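Local coordinates for porin (Pseudomonas aeruginosa, PDB 3T24), which forms a beta-barrel channel in the bacterial outer membrane, probably one that admits small carboxylate-bearing solutes, at residues K121-M126 and D292-N297; N143-E146 and L150-D153; Y199-T202 and S206-Y209. One frame throughout, in Å; residues are numbered along the deposited sequence.

Interaction 1: residues K121-M126 and D292-N297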
loop_
_atom_site.group_PDB
_atom_site.type_symbol
_atom_site.label_atom_id
_atom_site.label_comp_id
_atom_site.label_asym_id
_atom_site.label_seq_id
_atom_site.Cartn_x
_atom_site.Cartn_y
_atom_site.Cartn_z
ATOM N N LYS A 121 5.364 -5.940 -4.200
ATOM C CA LYS A 121 5.508 -4.908 -3.164
ATOM C C LYS A 121 6.757 -4.098 -3.471
ATOM O O LYS A 121 7.849 -4.460 -3.068
ATOM C CB LYS A 121 5.635 -5.514 -1.774
ATOM C CG LYS A 121 4.406 -5.385 -0.920
ATOM C CD LYS A 121 4.658 -4.510 0.300
ATOM C CE LYS A 121 5.749 -5.086 1.183
ATOM N NZ LYS A 121 5.808 -4.378 2.496
ATOM N N LEU A 122 6.585 -3.004 -4.189
ATOM C CA LEU A 122 7.714 -2.243 -4.684
ATOM C C LEU A 122 7.450 -0.730 -4.617
ATOM O O LEU A 122 6.303 -0.294 -4.630
ATOM C CB LEU A 122 8.002 -2.656 -6.123
ATOM C CG LEU A 122 8.435 -4.108 -6.325
ATOM C CD1 LEU A 122 8.272 -4.462 -7.795
ATOM C CD2 LEU A 122 9.884 -4.397 -5.817
ATOM N N PRO A 123 8.522 0.080 -4.557
ATOM C CA PRO A 123 8.286 1.525 -4.499
ATOM C C PRO A 123 7.460 2.031 -5.656
ATOM O O PRO A 123 6.755 3.022 -5.495
ATOM C CB PRO A 123 9.703 2.109 -4.545
ATOM C CG PRO A 123 10.533 1.051 -3.834
ATOM C CD PRO A 123 9.941 -0.262 -4.310
ATOM N N VAL A 124 7.510 1.354 -6.797
ATOM C CA VAL A 124 6.710 1.793 -7.931
ATOM C C VAL A 124 5.373 1.089 -8.096
ATOM O O VAL A 124 4.659 1.358 -9.060
ATOM C CB VAL A 124 7.496 1.681 -9.236
ATOM C CG1 VAL A 124 8.604 2.713 -9.237
ATOM C CG2 VAL A 124 8.048 0.275 -9.390
ATOM N N ILE A 125 5.033 0.201 -7.161
ATOM C CA ILE A 125 3.717 -0.455 -7.161
ATOM C C ILE A 125 3.416 -1.087 -5.792
ATOM O O ILE A 125 3.975 -2.136 -5.420
ATOM C CB ILE A 125 3.563 -1.489 -8.322
ATOM C CG1 ILE A 125 2.253 -2.269 -8.206
ATOM C CG2 ILE A 125 4.700 -2.493 -8.321
ATOM C CD1 ILE A 125 1.020 -1.370 -7.898
ATOM N N MET A 126 2.551 -0.422 -5.033
ATOM C CA MET A 126 2.087 -0.945 -3.750
ATOM C C MET A 126 0.599 -1.213 -3.833
ATOM O O MET A 126 -0.213 -0.306 -3.712
ATOM C CB MET A 126 2.393 0.004 -2.584
ATOM C CG MET A 126 3.863 0.227 -2.360
ATOM S SD MET A 126 4.661 -1.142 -1.491
ATOM C CE MET A 126 3.732 -1.107 0.039
ATOM N N ASP A 292 -1.871 1.892 -3.728
ATOM C CA ASP A 292 -1.391 2.884 -2.769
ATOM C C ASP A 292 -0.129 3.557 -3.285
ATOM O O ASP A 292 0.773 2.887 -3.829
ATOM C CB ASP A 292 -0.995 2.217 -1.448
ATOM C CG ASP A 292 -2.169 1.584 -0.724
ATOM O OD1 ASP A 292 -3.318 1.810 -1.139
ATOM O OD2 ASP A 292 -1.929 0.840 0.262
ATOM N N PRO A 293 -0.008 4.871 -3.054
ATOM C CA PRO A 293 1.231 5.493 -3.502
ATOM C C PRO A 293 2.250 5.257 -2.423
ATOM O O PRO A 293 1.940 5.385 -1.252
ATOM C CB PRO A 293 0.872 6.979 -3.546
ATOM C CG PRO A 293 -0.079 7.133 -2.385
ATOM C CD PRO A 293 -0.812 5.790 -2.230
ATOM N N TYR A 294 3.465 4.933 -2.817
ATOM C CA TYR A 294 4.517 4.783 -1.859
ATOM C C TYR A 294 5.031 6.159 -1.439
ATOM O O TYR A 294 6.033 6.630 -1.955
ATOM C CB TYR A 294 5.618 3.944 -2.496
ATOM C CG TYR A 294 6.674 3.490 -1.533
ATOM C CD1 TYR A 294 6.338 2.757 -0.387
ATOM C CD2 TYR A 294 8.021 3.764 -1.776
ATOM C CE1 TYR A 294 7.328 2.330 0.505
ATOM C CE2 TYR A 294 9.011 3.332 -0.898
ATOM C CZ TYR A 294 8.663 2.622 0.236
ATOM O OH TYR A 294 9.661 2.215 1.100
ATOM N N LEU A 295 4.335 6.791 -0.495
ATOM C CA LEU A 295 4.666 8.144 -0.028
ATOM C C LEU A 295 4.553 8.215 1.496
ATOM O O LEU A 295 3.585 7.736 2.072
ATOM C CB LEU A 295 3.701 9.179 -0.653
ATOM C CG LEU A 295 3.726 9.332 -2.184
ATOM C CD1 LEU A 295 2.537 10.152 -2.707
ATOM C CD2 LEU A 295 5.065 9.923 -2.668
ATOM N N VAL A 296 5.517 8.841 2.155
ATOM C CA VAL A 296 5.517 8.854 3.616
ATOM C C VAL A 296 4.307 9.546 4.242
ATOM O O VAL A 296 3.945 9.242 5.368
ATOM C CB VAL A 296 6.812 9.485 4.213
ATOM C CG1 VAL A 296 8.021 8.651 3.860
ATOM C CG2 VAL A 296 6.979 10.969 3.768
ATOM N N ASN A 297 3.691 10.491 3.541
ATOM C CA ASN A 297 2.526 11.177 4.111
ATOM C C ASN A 297 1.194 10.723 3.552
ATOM O O ASN A 297 0.162 11.351 3.779
ATOM C CB ASN A 297 2.662 12.684 3.999
ATOM C CG ASN A 297 3.766 13.215 4.864
ATOM O OD1 ASN A 297 4.241 12.519 5.782
ATOM N ND2 ASN A 297 4.193 14.458 4.590
HETATM O O HOH W 1 4.226 4.194 -5.665
HETATM O O HOH W 2 2.094 2.382 -6.139
#
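Pro123 and Met126 meet Tyr294 and Asp292 in a mixed polar and apolar contact between two irregular loops folded into the barrel interior, one following strand 111-115 and the other strand 270-280. Its centre lies about 6 Å from the centre of the chain, and the 121-126 loop rests against Tyr222 and His210 on the inner wall. One direct hydrogen bond crosses the gap, from Asp292 N to Met126 O at 2.8 Å with an N-H...O angle of 155°. Two waters extend this polar seam. Water 1 gives a hydrogen to Pro123 O and accepts one from Tyr294 N, the latter at 3.0 Å, while water 2 links Met126 N to Asp292 O in the same manner, 2.7 Å from the carbonyl oxygen. Backbone groups that do not meet directly are thus satisfied through solvent.

The apolar part centres on the Tyr294 ring. With its CG anti to the backbone N (chi1 -169°), the ring runs alongside the proline, so that CD2 comes 3.6 Å from Pro123 CB. From the same loop, Met126 CG comes within 4.1 Å of Tyr294 CD1, obliquely to the ring. The bend at chi2 places SD 5.2 Å from the centroid of the Tyr294 ring and 44° off its normal, an oblique Met-aromatic contact. Arg242 adds a cation-pi interaction with the same ring, and Asn128 ND2 hydrogen-bonds to Asp292 OD1.

Local turns shape both partners: Leu122 to Ile125 form a type I turn, and Tyr294 is the centre of an inverse gamma turn. A sulfate ion, probably from the crystallisation liquor, lies about 5 Å from the Asp292 side chain. Inward-folded loops meeting inside the barrel fit the constricted channel of OprD-family porins.

Interaction 2: residues N143-E146 and L150-D153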
loop_
_atom_site.group_PDB
_atom_site.type_symbol
_atom_site.label_atom_id
_atom_site.label_comp_id
_atom_site.label_asym_id
_atom_site.label_seq_id
_atom_site.Cartn_x
_atom_site.Cartn_y
_atom_site.Cartn_z
ATOM N N ASN A 143 11.995 -12.231 -9.297
ATOM C CA ASN A 143 12.787 -11.780 -8.163
ATOM C C ASN A 143 14.070 -12.609 -8.072
ATOM O O ASN A 143 14.042 -13.834 -8.196
ATOM C CB ASN A 143 11.983 -11.869 -6.869
ATOM C CG ASN A 143 12.840 -11.645 -5.639
ATOM O OD1 ASN A 143 13.925 -12.214 -5.511
ATOM N ND2 ASN A 143 12.364 -10.818 -4.731
ATOM N N SER A 144 15.194 -11.939 -7.847
ATOM C CA SER A 144 16.506 -12.574 -7.951
ATOM C C SER A 144 17.409 -12.134 -6.805
ATOM O O SER A 144 17.579 -10.944 -6.564
ATOM C CB SER A 144 17.154 -12.205 -9.289
ATOM O OG SER A 144 18.254 -13.041 -9.588
ATOM N N MET A 145 18.006 -13.099 -6.115
ATOM C CA MET A 145 18.918 -12.774 -5.035
ATOM C C MET A 145 20.218 -13.566 -5.131
ATOM O O MET A 145 20.765 -14.010 -4.118
ATOM C CB MET A 145 18.223 -13.011 -3.696
ATOM C CG MET A 145 16.995 -12.126 -3.518
ATOM S SD MET A 145 15.920 -12.556 -2.134
ATOM C CE MET A 145 14.748 -11.203 -2.220
ATOM N N GLU A 146 20.713 -13.760 -6.348
ATOM C CA GLU A 146 21.911 -14.602 -6.519
ATOM C C GLU A 146 23.130 -14.043 -5.788
ATOM O O GLU A 146 23.990 -14.791 -5.322
ATOM C CB GLU A 146 22.242 -14.833 -7.995
ATOM C CG GLU A 146 21.181 -15.603 -8.760
ATOM C CD GLU A 146 20.897 -16.989 -8.188
ATOM O OE1 GLU A 146 19.708 -17.377 -8.185
ATOM O OE2 GLU A 146 21.853 -17.699 -7.774
ATOM N N LEU A 150 22.150 -8.242 -2.732
ATOM C CA LEU A 150 21.550 -7.635 -3.913
ATOM C C LEU A 150 20.272 -8.343 -4.337
ATOM O O LEU A 150 20.258 -9.553 -4.596
ATOM C CB LEU A 150 22.539 -7.594 -5.072
ATOM C CG LEU A 150 22.084 -6.872 -6.338
ATOM C CD1 LEU A 150 22.129 -5.339 -6.167
ATOM C CD2 LEU A 150 22.943 -7.294 -7.519
ATOM N N THR A 151 19.204 -7.565 -4.416
ATOM C CA THR A 151 17.897 -8.079 -4.757
ATOM C C THR A 151 17.418 -7.380 -6.002
ATOM O O THR A 151 17.264 -6.169 -6.014
ATOM C CB THR A 151 16.894 -7.801 -3.637
ATOM O OG1 THR A 151 17.242 -8.584 -2.490
ATOM C CG2 THR A 151 15.495 -8.159 -4.078
ATOM N N LEU A 152 17.178 -8.151 -7.053
ATOM C CA LEU A 152 16.734 -7.589 -8.311
ATOM C C LEU A 152 15.316 -8.065 -8.595
ATOM O O LEU A 152 14.929 -9.166 -8.218
ATOM C CB LEU A 152 17.670 -8.021 -9.439
ATOM C CG LEU A 152 19.159 -7.733 -9.208
ATOM C CD1 LEU A 152 20.012 -8.592 -10.096
ATOM C CD2 LEU A 152 19.456 -6.263 -9.466
ATOM N N ASP A 153 14.543 -7.223 -9.264
ATOM C CA ASP A 153 13.201 -7.589 -9.654
ATOM C C ASP A 153 12.982 -7.094 -11.077
ATOM O O ASP A 153 13.719 -6.256 -11.571
ATOM C CB ASP A 153 12.191 -6.962 -8.697
ATOM C CG ASP A 153 12.149 -5.453 -8.818
ATOM O OD1 ASP A 153 11.570 -4.963 -9.810
ATOM O OD2 ASP A 153 12.712 -4.758 -7.939
#
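Met145 and Thr151 lie side by side and point the same way, the methionine reaching along the threonine. Met145 is extended through chi2 and chi3 (chi3 175°), which carries its terminal methyl to the threonine branches: CE is 3.6 Å from Thr151 OG1 and equally close to CG2. Nearer the root of the same chain, CG also touches OG1, so the thioether side chain meets the OG1 branch at two points, CG and CE, and CG2 through CE. Asn143 arrives at Thr151 from another direction, crossing it at a slant, with ND2 4.2 Å from CG2 of Thr151 in a loose van der Waals contact.

These side chains ride on a regular antiparallel ladder. Ser144 and Leu152 are a hydrogen-bonded pair: Ser144 N donates to Leu152 O at 2.8 Å, and Leu152 N returns a straighter bond to Ser144 O at 2.9 Å, with 172° at the hydrogen. Asn143 and Asp153 form the adjoining non-hydrogen-bonded pair, their CA atoms 4.5 Å apart. Weak CA-H...O contacts fill in between, as from Thr151 CA to Ser144 O at 3.4 Å.

The pairing sorts the residues by face. Ser144 and Leu152 project to one side, Asn143 and Asp153 to the other. Ser144 OG, whose first torsion (chi1 -165°) sets it anti to the backbone N, hydrogen-bonds to Ser111 OG of the neighbouring strand 111-115. Backbone hydrogen bonds between Asn143 and Thr112 and between Thr151 and Ser198 continue the ladder on both flanks. Together these features describe a beta hairpin embedded in the wall of an outer-membrane barrel, close to its short connecting turn.

Interaction 3: residues Y199-T202 and S206-Y209. With C8E ((hydroxyethyloxy)tri(ethyloxy)octane), chain L; C8E ((hydroxyethyloxy)tri(ethyloxy)octane), chain M; C8E ((hydroxyethyloxy)tri(ethyloxy)octane), chain J.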
loop_
_atom_site.group_PDB
_atom_site.type_symbol
_atom_site.label_atom_id
_atom_site.label_comp_id
_atom_site.label_asym_id
_atom_site.label_seq_id
_atom_site.Cartn_x
_atom_site.Cartn_y
_atom_site.Cartn_z
ATOM N N TYR A 199 20.321 -2.752 -2.620
ATOM C CA TYR A 199 21.596 -3.264 -2.152
ATOM C C TYR A 199 21.814 -2.894 -0.697
ATOM O O TYR A 199 21.744 -1.723 -0.329
ATOM C CB TYR A 199 22.733 -2.688 -2.995
ATOM C CG TYR A 199 24.061 -3.320 -2.679
ATOM C CD1 TYR A 199 24.243 -4.692 -2.811
ATOM C CD2 TYR A 199 25.133 -2.553 -2.252
ATOM C CE1 TYR A 199 25.460 -5.284 -2.528
ATOM C CE2 TYR A 199 26.353 -3.131 -1.971
ATOM C CZ TYR A 199 26.509 -4.500 -2.103
ATOM O OH TYR A 199 27.721 -5.082 -1.819
ATOM N N LYS A 200 22.083 -3.898 0.127
ATOM C CA LYS A 200 22.407 -3.675 1.525
ATOM C C LYS A 200 23.904 -3.439 1.644
ATOM O O LYS A 200 24.704 -4.362 1.510
ATOM C CB LYS A 200 21.961 -4.868 2.377
ATOM C CG LYS A 200 20.452 -5.116 2.318
ATOM C CD LYS A 200 20.030 -6.411 3.020
ATOM C CE LYS A 200 19.685 -6.184 4.485
ATOM N NZ LYS A 200 20.888 -5.827 5.295
ATOM N N TRP A 201 24.280 -2.186 1.861
ATOM C CA TRP A 201 25.682 -1.816 1.981
ATOM C C TRP A 201 26.230 -2.321 3.298
ATOM O O TRP A 201 27.364 -2.784 3.377
ATOM C CB TRP A 201 25.834 -0.297 1.902
ATOM C CG TRP A 201 25.342 0.263 0.618
ATOM C CD1 TRP A 201 24.072 0.669 0.335
ATOM C CD2 TRP A 201 26.106 0.466 -0.571
ATOM N NE1 TRP A 201 24.000 1.122 -0.957
ATOM C CE2 TRP A 201 25.239 1.008 -1.536
ATOM C CE3 TRP A 201 27.445 0.249 -0.912
ATOM C CZ2 TRP A 201 25.659 1.334 -2.818
ATOM C CZ3 TRP A 201 27.865 0.579 -2.181
ATOM C CH2 TRP A 201 26.973 1.114 -3.123
ATOM N N THR A 202 25.416 -2.201 4.340
ATOM C CA THR A 202 25.732 -2.774 5.638
ATOM C C THR A 202 24.408 -3.288 6.136
ATOM O O THR A 202 23.385 -3.059 5.493
ATOM C CB THR A 202 26.224 -1.721 6.636
ATOM O OG1 THR A 202 25.115 -0.913 7.057
ATOM C CG2 THR A 202 27.299 -0.840 6.011
ATOM N N SER A 206 20.659 0.514 3.348
ATOM C CA SER A 206 20.418 0.049 1.996
ATOM C C SER A 206 19.957 1.180 1.114
ATOM O O SER A 206 19.377 2.155 1.584
ATOM C CB SER A 206 19.417 -1.106 1.979
ATOM O OG SER A 206 18.247 -0.750 2.685
ATOM N N THR A 207 20.239 1.051 -0.174
ATOM C CA THR A 207 19.689 1.971 -1.151
ATOM C C THR A 207 18.977 1.163 -2.220
ATOM O O THR A 207 19.249 -0.032 -2.404
ATOM C CB THR A 207 20.772 2.855 -1.790
ATOM O OG1 THR A 207 21.591 2.074 -2.676
ATOM C CG2 THR A 207 21.633 3.475 -0.714
ATOM N N SER A 208 18.059 1.821 -2.918
ATOM C CA SER A 208 17.297 1.174 -3.964
ATOM C C SER A 208 17.077 2.094 -5.155
ATOM O O SER A 208 17.009 3.313 -5.021
ATOM C CB SER A 208 15.960 0.698 -3.413
ATOM O OG SER A 208 15.205 1.793 -2.935
ATOM N N TYR A 209 16.971 1.488 -6.326
ATOM C CA TYR A 209 16.635 2.189 -7.551
ATOM C C TYR A 209 15.547 1.371 -8.278
ATOM O O TYR A 209 15.727 0.199 -8.577
ATOM C CB TYR A 209 17.902 2.388 -8.401
ATOM C CG TYR A 209 17.694 3.037 -9.747
ATOM C CD1 TYR A 209 17.692 4.411 -9.884
ATOM C CD2 TYR A 209 17.529 2.275 -10.886
ATOM C CE1 TYR A 209 17.515 5.011 -11.116
ATOM C CE2 TYR A 209 17.349 2.862 -12.123
ATOM C CZ TYR A 209 17.344 4.233 -12.232
ATOM O OH TYR A 209 17.168 4.830 -13.458
HETATM C C6 C8E L . 25.331 4.840 -3.529
HETATM C C7 C8E L . 26.086 5.452 -2.353
HETATM C C8 C8E L . 26.383 4.370 -1.324
HETATM O O9 C8E L . 27.740 4.419 -0.938
HETATM C C10 C8E L . 27.850 4.835 0.403
HETATM C C11 C8E L . 28.076 3.580 1.240
HETATM O O12 C8E L . 28.578 3.924 2.518
HETATM C C13 C8E L . 28.162 3.023 3.525
HETATM C C14 C8E L . 28.575 3.580 4.882
HETATM O O15 C8E L . 27.586 4.427 5.424
HETATM C C16 C8E L . 27.430 4.111 6.788
HETATM C C17 C8E L . 27.091 2.626 6.883
HETATM O O18 C8E L . 27.223 2.210 8.227
HETATM C C19 C8E L . 26.175 2.754 8.992
HETATM C C20 C8E L . 25.497 1.699 9.866
HETATM O O21 C8E L . 25.246 2.241 11.154
HETATM C C1 C8E M . 20.746 6.802 -3.481
HETATM C C2 C8E M . 20.275 5.850 -4.582
HETATM C C3 C8E M . 21.394 4.898 -4.994
HETATM C C4 C8E M . 20.952 4.028 -6.171
HETATM C C5 C8E M . 22.104 3.685 -7.121
HETATM C C6 C8E M . 21.862 2.371 -7.863
HETATM C C7 C8E M . 22.450 1.150 -7.150
HETATM C C8 C8E M . 21.883 0.913 -5.753
HETATM O O9 C8E M . 20.863 -0.046 -5.905
HETATM C C10 C8E M . 21.387 -1.229 -6.456
HETATM C C11 C8E M . 20.553 -1.740 -7.630
HETATM O O12 C8E M . 20.747 -0.878 -8.737
HETATM C C1 C8E J . 9.366 -6.947 -19.454
HETATM C C2 C8E J . 9.945 -6.174 -18.271
HETATM C C3 C8E J . 10.574 -4.868 -18.745
HETATM C C4 C8E J . 11.484 -4.211 -17.705
HETATM C C5 C8E J . 11.983 -2.840 -18.184
HETATM C C6 C8E J . 13.505 -2.769 -18.417
HETATM C C7 C8E J . 14.081 -1.350 -18.292
HETATM C C8 C8E J . 14.395 -0.643 -19.615
HETATM O O9 C8E J . 14.166 0.768 -19.520
HETATM C C10 C8E J . 15.289 1.554 -19.096
HETATM C C11 C8E J . 15.156 1.954 -17.623
HETATM O O12 C8E J . 15.360 0.803 -16.816
HETATM C C13 C8E J . 15.719 1.050 -15.464
HETATM C C14 C8E J . 16.879 0.151 -15.010
HETATM O O15 C8E J . 16.489 -0.836 -14.065
HETATM C C16 C8E J . 17.124 -0.728 -12.804
HETATM C C17 C8E J . 18.015 -1.938 -12.505
HETATM O O18 C8E J . 18.618 -1.826 -11.226
#
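Tyr199 N donates to Thr207 O at 2.9 Å with 164° at the hydrogen, the shortest polar bond across this contact. Thr207 N answers with a longer bond to Tyr199 O, completing an antiparallel hydrogen-bonded pair, while Lys200 and Ser206 form the next, non-hydrogen-bonded pair on the opposite face.

A side-chain bond reinforces the ladder: Trp201 NE1 donates to Thr207 OG1 at 3.1 Å, nearly straight at 169° and with the oxygen within the indole plane. Thr207 presents this hydroxyl by setting OG1 between its backbone N and carbonyl carbon (chi1 71°). Thr207 OG1 also touches C8 of the chain M detergent at 3.3 Å, so the polar group sits beside an alkyl chain.

Both faces of the indole are covered. Tyr199 meets one face in a T-shaped (edge-to-face) contact, its CD2 over the centre of the Trp201 ring and 3.5 Å above the plane; over the other, towards the rim, lies C8 of the chain L detergent, 3.5 Å from Trp201 CZ2. The backbone here departs from a plain strand, since Trp201 and Thr202 together face Leu205 in a classic beta bulge.

Detergent packed on Trp201, Thr207 and Tyr209 is consistent with a lipid-facing surface, probably part of an aromatic girdle. The indole N-H, which would probably be costly to leave unbonded beside detergent alkyl chains, has its hydrogen taken up by the threonine oxygen.

Overall arrangement
From the N terminus, residues 121-126 come first, in a loop inside the barrel. The chain then returns to the wall, where interaction 2 closes a hairpin with three residues between its segments, and strands 150-161 and 192-200 lead on to interaction 3, which closes another of the same size. The chain comes back to the interior at 292-297, closing the wide loop of interaction 1, inside which the other two are nested in series without crossing. Leu150 CD1 meets Tyr199 CD1 at 4.0 Å, joining the hairpins through neighbouring strands, and Leu122 CD2 lies 3.6 Å from Asp153 OD2, linking the inner loop to the wall.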